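PDB 6XJ6: Pgp2 from Campylobacter jejuni subsp. jejuni, which trims peptidoglycan as an LD-carboxypeptidase and directs helical cell shape, with peptidoglycan binding by a pocket on its accessory NTF2 domain. Local coordinates for residues G21-N26 against Y42-G47; D171-L176 against T248-S253; I231-I236 against I252-D257. All coordinates share one frame; numbering follows the deposited sequence.

Contact 1. Residues G21-N26 against Y42-G47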
# COMPACT_ATOMS: atom_id res chain seq x y z
N GLY A 21 7.57 -6.95 2.00
CA GLY A 21 6.22 -7.38 2.31
C GLY A 21 6.11 -8.90 2.37
O GLY A 21 6.99 -9.64 1.92
N TYR A 22 4.98 -9.33 2.91
CA TYR A 22 4.62 -10.74 3.03
C TYR A 22 3.31 -10.91 2.27
O TYR A 22 2.30 -10.28 2.62
CB TYR A 22 4.44 -11.07 4.52
CG TYR A 22 4.13 -12.50 4.89
CD1 TYR A 22 4.82 -13.58 4.35
CD2 TYR A 22 3.16 -12.77 5.86
CE1 TYR A 22 4.53 -14.88 4.73
CE2 TYR A 22 2.87 -14.06 6.25
CZ TYR A 22 3.55 -15.11 5.68
OH TYR A 22 3.26 -16.40 6.07
N TYR A 23 3.33 -11.71 1.21
CA TYR A 23 2.24 -11.79 0.25
C TYR A 23 1.71 -13.21 0.15
O TYR A 23 2.46 -14.19 0.15
CB TYR A 23 2.71 -11.31 -1.13
CG TYR A 23 3.23 -9.90 -1.06
CD1 TYR A 23 2.35 -8.83 -1.14
CD2 TYR A 23 4.58 -9.62 -0.85
CE1 TYR A 23 2.79 -7.54 -1.05
CE2 TYR A 23 5.03 -8.32 -0.76
CZ TYR A 23 4.12 -7.28 -0.85
OH TYR A 23 4.52 -5.96 -0.75
N ASP A 24 0.39 -13.32 0.03
CA ASP A 24 -0.24 -14.64 -0.03
C ASP A 24 0.09 -15.37 -1.32
O ASP A 24 0.17 -16.60 -1.33
CB ASP A 24 -1.75 -14.50 0.15
CG ASP A 24 -2.43 -15.85 0.26
OD1 ASP A 24 -2.26 -16.52 1.29
OD2 ASP A 24 -3.12 -16.23 -0.69
N ASP A 25 0.30 -14.63 -2.42
CA ASP A 25 0.66 -15.22 -3.70
C ASP A 25 1.73 -14.36 -4.35
O ASP A 25 2.20 -13.37 -3.76
CB ASP A 25 -0.59 -15.39 -4.58
CG ASP A 25 -0.33 -16.23 -5.83
OD1 ASP A 25 0.39 -17.25 -5.73
OD2 ASP A 25 -0.85 -15.87 -6.91
N ASN A 26 2.14 -14.74 -5.56
CA ASN A 26 3.22 -14.07 -6.26
C ASN A 26 2.83 -12.65 -6.64
O ASN A 26 1.72 -12.41 -7.12
CB ASN A 26 3.57 -14.84 -7.53
CG ASN A 26 4.21 -16.18 -7.25
OD1 ASN A 26 4.35 -16.59 -6.09
ND2 ASN A 26 4.60 -16.88 -8.31
N TYR A 42 11.12 -6.05 -8.33
CA TYR A 42 11.40 -7.30 -7.65
C TYR A 42 10.19 -8.22 -7.77
O TYR A 42 9.06 -7.79 -7.60
CB TYR A 42 11.64 -7.06 -6.17
CG TYR A 42 12.91 -6.33 -5.87
CD1 TYR A 42 14.12 -7.01 -5.75
CD2 TYR A 42 12.91 -4.96 -5.68
CE1 TYR A 42 15.29 -6.34 -5.47
CE2 TYR A 42 14.07 -4.28 -5.39
CZ TYR A 42 15.26 -4.97 -5.29
OH TYR A 42 16.42 -4.30 -5.00
N SER A 43 10.45 -9.49 -8.08
CA SER A 43 9.43 -10.52 -7.99
C SER A 43 9.50 -11.17 -6.62
O SER A 43 10.59 -11.39 -6.08
CB SER A 43 9.64 -11.57 -9.08
OG SER A 43 10.89 -12.22 -8.92
N TYR A 44 8.34 -11.46 -6.05
CA TYR A 44 8.22 -12.16 -4.79
C TYR A 44 7.51 -13.47 -5.07
O TYR A 44 6.40 -13.47 -5.61
CB TYR A 44 7.39 -11.33 -3.81
CG TYR A 44 7.08 -12.00 -2.48
CD1 TYR A 44 6.03 -12.91 -2.37
CD2 TYR A 44 7.81 -11.71 -1.34
CE1 TYR A 44 5.74 -13.51 -1.15
CE2 TYR A 44 7.52 -12.29 -0.13
CZ TYR A 44 6.48 -13.19 -0.04
OH TYR A 44 6.19 -13.77 1.17
N GLU A 45 8.15 -14.59 -4.71
CA GLU A 45 7.57 -15.92 -4.86
C GLU A 45 7.82 -16.67 -3.56
O GLU A 45 8.95 -17.11 -3.30
CB GLU A 45 8.20 -16.65 -6.04
CG GLU A 45 8.00 -15.95 -7.37
CD GLU A 45 8.64 -16.70 -8.52
OE1 GLU A 45 9.12 -17.84 -8.31
OE2 GLU A 45 8.66 -16.15 -9.64
N ASP A 46 6.78 -16.80 -2.73
CA ASP A 46 6.85 -17.56 -1.48
C ASP A 46 8.08 -17.18 -0.66
O ASP A 46 8.81 -18.03 -0.14
CB ASP A 46 6.78 -19.07 -1.73
CG ASP A 46 6.76 -19.88 -0.43
OD1 ASP A 46 7.61 -20.79 -0.28
OD2 ASP A 46 5.91 -19.59 0.43
N GLY A 47 8.32 -15.88 -0.53
CA GLY A 47 9.39 -15.40 0.31
C GLY A 47 10.75 -15.38 -0.35
O GLY A 47 11.74 -15.09 0.33
O HOH W 1 4.57 -15.88 1.12
O HOH W 2 4.21 -15.97 -3.27
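Two hydrogen bonds grip the hydroxyl of Tyr23, one with Leu20 O and one with Ser239 OG, so the far end of the ring is tied elsewhere in the fold while its near edge meets Tyr44. Strand 22-23, which pairs with 232-240, packs here against strand 38-45 of the catalytic domain's sheet. The ring pair is T-shaped: the planes stand at 74°, centroids of Tyr23 and Tyr44 are 5.1 Å apart, and Tyr23 CD2 hangs 3.7 Å above the middle of the Tyr44 face. On the opposite face, Gly47 N sits 3.3 Å from the plane of the Tyr44 ring, offset toward its rim. Tyr44 starts out toward 21-26, and with CG anti to the backbone N (chi1 175°) its ring lies under Tyr23. Its OH is 2.7 Å from a water lying in the ring plane, which donates to Tyr23 O. Farther along, a second water donates to Asn26 OD1 over 2.9 Å and accepts from Asp46 N; Asn26 crosses Glu45 obliquely, Asn26 ND2 lying 3.6 Å from Glu45 CG. Asn26 CA also makes a CA-H...O contact with Tyr44 O, CA to O 3.3 Å. Direct touch is thus aromatic and CH...O, the stronger polar links passing through two waters.

Contact 2. Residues D171-L176 against T248-S253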
# COMPACT_ATOMS: atom_id res chain seq x y z
N ASP A 171 9.31 -9.41 12.85
CA ASP A 171 8.59 -9.26 14.11
C ASP A 171 7.39 -8.34 13.95
O ASP A 171 6.35 -8.55 14.58
CB ASP A 171 9.52 -8.72 15.19
CG ASP A 171 8.84 -8.61 16.54
OD1 ASP A 171 8.70 -9.64 17.22
OD2 ASP A 171 8.43 -7.48 16.90
N GLN A 172 7.53 -7.31 13.11
CA GLN A 172 6.45 -6.36 12.89
C GLN A 172 5.32 -6.98 12.07
O GLN A 172 4.14 -6.78 12.37
CB GLN A 172 6.99 -5.11 12.19
CG GLN A 172 7.93 -4.27 13.05
CD GLN A 172 8.65 -3.16 12.29
OE1 GLN A 172 8.52 -3.03 11.07
NE2 GLN A 172 9.41 -2.35 13.01
N ILE A 173 5.66 -7.73 11.02
CA ILE A 173 4.62 -8.40 10.24
C ILE A 173 3.87 -9.39 11.12
O ILE A 173 2.64 -9.46 11.08
CB ILE A 173 5.23 -9.06 9.00
CG1 ILE A 173 5.71 -7.99 8.03
CG2 ILE A 173 4.23 -10.02 8.35
CD1 ILE A 173 6.28 -8.52 6.75
N ALA A 174 4.60 -10.15 11.93
CA ALA A 174 3.96 -11.15 12.78
C ALA A 174 3.06 -10.50 13.82
O ALA A 174 1.94 -10.98 14.07
CB ALA A 174 5.03 -12.00 13.46
N SER A 175 3.52 -9.42 14.45
CA SER A 175 2.69 -8.76 15.45
C SER A 175 1.46 -8.14 14.80
O SER A 175 0.36 -8.20 15.36
CB SER A 175 3.50 -7.71 16.21
OG SER A 175 3.79 -6.58 15.40
N LEU A 176 1.61 -7.57 13.61
CA LEU A 176 0.46 -6.97 12.94
C LEU A 176 -0.56 -8.02 12.54
O LEU A 176 -1.77 -7.79 12.64
CB LEU A 176 0.91 -6.16 11.72
CG LEU A 176 1.52 -4.79 12.02
CD1 LEU A 176 2.04 -4.18 10.74
CD2 LEU A 176 0.51 -3.85 12.68
N THR A 248 6.35 3.87 11.76
CA THR A 248 6.42 2.52 11.23
C THR A 248 5.03 2.19 10.72
O THR A 248 4.12 1.95 11.50
CB THR A 248 6.86 1.54 12.31
OG1 THR A 248 8.09 1.99 12.88
CG2 THR A 248 7.05 0.15 11.71
N MET A 249 4.87 2.22 9.41
CA MET A 249 3.57 2.09 8.77
C MET A 249 3.56 0.89 7.84
O MET A 249 4.59 0.51 7.27
CB MET A 249 3.22 3.35 7.99
CG MET A 249 3.01 4.54 8.88
SD MET A 249 2.65 6.05 7.98
CE MET A 249 1.15 5.59 7.16
N TYR A 250 2.38 0.29 7.72
CA TYR A 250 2.18 -0.83 6.83
C TYR A 250 0.81 -0.70 6.17
O TYR A 250 -0.10 -0.07 6.72
CB TYR A 250 2.20 -2.17 7.57
CG TYR A 250 3.57 -2.66 7.96
CD1 TYR A 250 4.22 -2.16 9.08
CD2 TYR A 250 4.21 -3.64 7.23
CE1 TYR A 250 5.49 -2.64 9.44
CE2 TYR A 250 5.46 -4.11 7.57
CZ TYR A 250 6.09 -3.60 8.68
OH TYR A 250 7.34 -4.09 9.03
N ARG A 251 0.70 -1.30 4.99
CA ARG A 251 -0.57 -1.50 4.32
C ARG A 251 -0.94 -2.97 4.45
O ARG A 251 -0.10 -3.84 4.24
CB ARG A 251 -0.48 -1.12 2.84
CG ARG A 251 -1.82 -1.09 2.17
CD ARG A 251 -1.69 -0.91 0.69
NE ARG A 251 -1.69 -2.21 0.06
CZ ARG A 251 -2.24 -2.50 -1.11
NH1 ARG A 251 -2.83 -1.57 -1.84
NH2 ARG A 251 -2.19 -3.74 -1.55
N ILE A 252 -2.19 -3.24 4.83
CA ILE A 252 -2.70 -4.60 4.96
C ILE A 252 -3.93 -4.69 4.07
O ILE A 252 -4.92 -4.00 4.31
CB ILE A 252 -3.09 -4.93 6.41
CG1 ILE A 252 -1.92 -4.67 7.37
CG2 ILE A 252 -3.56 -6.39 6.50
CD1 ILE A 252 -2.25 -4.84 8.83
N SER A 253 -3.87 -5.55 3.06
CA SER A 253 -5.01 -5.77 2.18
C SER A 253 -5.41 -7.24 2.24
O SER A 253 -4.58 -8.12 2.47
CB SER A 253 -4.71 -5.35 0.74
OG SER A 253 -3.65 -6.09 0.17
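Helix 171-176 crosses strand 249-253 at -51°, their axes 10.7 Å apart at closest approach, a gap that side chains from both elements fill. Tyr250 stands at the middle, pointing from the strand toward the helix, and three helix residues meet it on different sides. At its tip the hydroxyl donates to Gln172 OE1, a short bond of 2.6 Å from Tyr250 OH. Gln172 OE1 lies in the plane of the Tyr250 ring, at its edge, and takes the hydroxyl on a lone pair in its carbonyl plane, although amide and ring are turned 89° apart. The same hydroxyl also hydrogen-bonds with Lys169 N, just before the helix, so two bonds hold this buried polar end and tie the tyrosine to the helix start. Over one face comes Leu176, its CD1 branch 3.4 Å from Tyr250 CD1, while Ile173 brings CG1 to 3.9 Å from Tyr250 CE2. Beside the amide, the methyl CG2 of Thr248 rests 3.6 Å from Gln172 OE1. Two residues along the strand, Ile252 CD1 lies a loose 4.5 Å from Leu176 CB. Ile275, on the neighbouring strand 263-275, touches both Gln172 and Leu176. A long helix laid obliquely across a curved antiparallel sheet, its side chains buried against the strands, is the characteristic layout of the NTF2-like fold.

Contact 3. Residues I231-I236 against I252-D257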
# COMPACT_ATOMS: atom_id res chain seq x y z
N ILE A 231 -17.03 -14.64 9.55
CA ILE A 231 -16.21 -13.86 8.64
C ILE A 231 -14.88 -14.57 8.44
O ILE A 231 -14.30 -15.10 9.39
CB ILE A 231 -16.01 -12.42 9.18
CG1 ILE A 231 -15.09 -11.62 8.27
CG2 ILE A 231 -15.47 -12.46 10.61
CD1 ILE A 231 -15.10 -10.13 8.58
N LYS A 232 -14.39 -14.57 7.20
CA LYS A 232 -13.11 -15.17 6.85
C LYS A 232 -12.27 -14.17 6.07
O LYS A 232 -12.78 -13.47 5.19
CB LYS A 232 -13.30 -16.43 6.00
CG LYS A 232 -13.57 -17.68 6.81
CD LYS A 232 -13.92 -18.86 5.91
CE LYS A 232 -15.42 -18.97 5.70
NZ LYS A 232 -15.77 -19.47 4.34
N PHE A 233 -10.98 -14.10 6.40
CA PHE A 233 -10.02 -13.30 5.67
C PHE A 233 -9.18 -14.21 4.78
O PHE A 233 -8.81 -15.32 5.18
CB PHE A 233 -9.07 -12.55 6.61
CG PHE A 233 -9.71 -11.47 7.43
CD1 PHE A 233 -11.04 -11.11 7.25
CD2 PHE A 233 -8.97 -10.79 8.38
CE1 PHE A 233 -11.61 -10.09 8.01
CE2 PHE A 233 -9.53 -9.78 9.15
CZ PHE A 233 -10.85 -9.44 8.96
N SER A 234 -8.90 -13.74 3.57
CA SER A 234 -8.04 -14.49 2.66
C SER A 234 -7.24 -13.51 1.82
O SER A 234 -7.49 -12.30 1.82
CB SER A 234 -8.84 -15.46 1.79
OG SER A 234 -9.71 -14.77 0.92
N ASP A 235 -6.25 -14.05 1.10
CA ASP A 235 -5.40 -13.27 0.20
C ASP A 235 -4.76 -12.08 0.93
O ASP A 235 -4.79 -10.95 0.45
CB ASP A 235 -6.17 -12.82 -1.04
CG ASP A 235 -5.27 -12.30 -2.15
OD1 ASP A 235 -4.09 -12.72 -2.22
OD2 ASP A 235 -5.73 -11.47 -2.96
N ILE A 236 -4.17 -12.35 2.09
CA ILE A 236 -3.62 -11.28 2.91
C ILE A 236 -2.26 -10.86 2.37
O ILE A 236 -1.35 -11.70 2.22
CB ILE A 236 -3.53 -11.70 4.38
CG1 ILE A 236 -4.92 -12.03 4.93
CG2 ILE A 236 -2.91 -10.57 5.22
CD1 ILE A 236 -4.87 -12.76 6.26
N ILE A 252 -2.19 -3.24 4.83
CA ILE A 252 -2.70 -4.60 4.96
C ILE A 252 -3.93 -4.69 4.07
O ILE A 252 -4.92 -4.00 4.31
CB ILE A 252 -3.09 -4.93 6.41
CG1 ILE A 252 -1.92 -4.67 7.37
CG2 ILE A 252 -3.56 -6.39 6.50
CD1 ILE A 252 -2.25 -4.84 8.83
N SER A 253 -3.87 -5.55 3.06
CA SER A 253 -5.01 -5.77 2.18
C SER A 253 -5.41 -7.24 2.24
O SER A 253 -4.58 -8.12 2.47
CB SER A 253 -4.71 -5.35 0.74
OG SER A 253 -3.65 -6.09 0.17
N PHE A 254 -6.70 -7.49 2.06
CA PHE A 254 -7.21 -8.85 2.15
C PHE A 254 -8.63 -8.86 1.62
O PHE A 254 -9.27 -7.81 1.48
CB PHE A 254 -7.17 -9.38 3.59
CG PHE A 254 -7.86 -8.49 4.60
CD1 PHE A 254 -9.17 -8.70 4.96
CD2 PHE A 254 -7.17 -7.43 5.18
CE1 PHE A 254 -9.79 -7.89 5.89
CE2 PHE A 254 -7.79 -6.61 6.11
CZ PHE A 254 -9.09 -6.84 6.46
N TYR A 255 -9.11 -10.06 1.30
CA TYR A 255 -10.50 -10.28 0.95
C TYR A 255 -11.27 -10.64 2.21
O TYR A 255 -10.80 -11.42 3.04
CB TYR A 255 -10.65 -11.43 -0.04
CG TYR A 255 -10.20 -11.14 -1.45
CD1 TYR A 255 -9.23 -11.92 -2.06
CD2 TYR A 255 -10.77 -10.11 -2.19
CE1 TYR A 255 -8.82 -11.68 -3.36
CE2 TYR A 255 -10.37 -9.86 -3.49
CZ TYR A 255 -9.40 -10.64 -4.07
OH TYR A 255 -9.00 -10.39 -5.36
N GLU A 256 -12.47 -10.08 2.33
CA GLU A 256 -13.39 -10.38 3.41
C GLU A 256 -14.48 -11.26 2.83
O GLU A 256 -15.18 -10.84 1.91
CB GLU A 256 -13.98 -9.07 3.93
CG GLU A 256 -14.74 -9.18 5.22
CD GLU A 256 -14.93 -7.83 5.87
OE1 GLU A 256 -15.91 -7.14 5.53
OE2 GLU A 256 -14.08 -7.45 6.71
N ASP A 257 -14.61 -12.48 3.35
CA ASP A 257 -15.53 -13.47 2.81
C ASP A 257 -16.59 -13.80 3.85
O ASP A 257 -16.29 -13.93 5.04
CB ASP A 257 -14.80 -14.76 2.41
CG ASP A 257 -13.82 -14.54 1.27
OD1 ASP A 257 -14.16 -13.82 0.31
OD2 ASP A 257 -12.70 -15.10 1.33
O HOH W 3 -5.15 -8.59 -0.81
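This is the antiparallel pairing of a beta hairpin in the NTF2-like domain, strand 232-240 against 249-260, and Phe254 shows how its side chains pack. Its CB lies 3.4 Å from Ser234 O and 3.7 Å from Ile236 CG1. Chi1 of 53° then sets CG between the backbone N and the carbonyl carbon, turning the ring alongside Phe233. CD1 adjoins Phe233 CG, and CE1 sits 3.4 Å above the centre of the Phe233 ring. CZ, at the tip, borders Phe233 CE2 and CZ. The two rings point the same way, inclined at 34°, and Glu256 continues the row, its OE2 nearest Ile231 CD1. Lys232 with Asp257, and Ser234 with Tyr255, are hydrogen-bonded pairs; Phe233 and Glu256 form the non-hydrogen-bonded pair between them. At Asp235 the left-handed backbone turns the strand round a corner. There a water donates to Asp235 O, its oxygen 3.1 Å from Ser253 OG, and backbone bonding resumes between Ser253 and Asn237. On the face carrying Ser234 and Tyr255, Arg266 forms a cation-pi contact with the Tyr255 ring and a salt bridge with Asp257 OD1. The other oxygen, Asp257 OD2, receives the Ser234 hydroxyl on its syn lone pair, OG to OD2 3.0 Å.

In the fold
The three contacts lie at the corners of a nearly even triangle, centres about 15 to 16 Å apart, and all reach the antiparallel sheet that includes strands 22-23, 232-240 and 249-260. Contacts 2 and 3 share Ile252 and Ser253: the strand packs on the helix in its first half, and contact 3 is its pairing with 232-240 farther along. Contact 1 joins this sheet to the catalytic domain. It touches contact 2 where Tyr22 CB lies 3.9 Å from Ile173 CD1, and contact 3 where Asp24 CB lies 3.5 Å from Ile236 O. All three are remote from the predicted catalytic residues His119 and Cys136, and together describe how the accessory domain is built and attached.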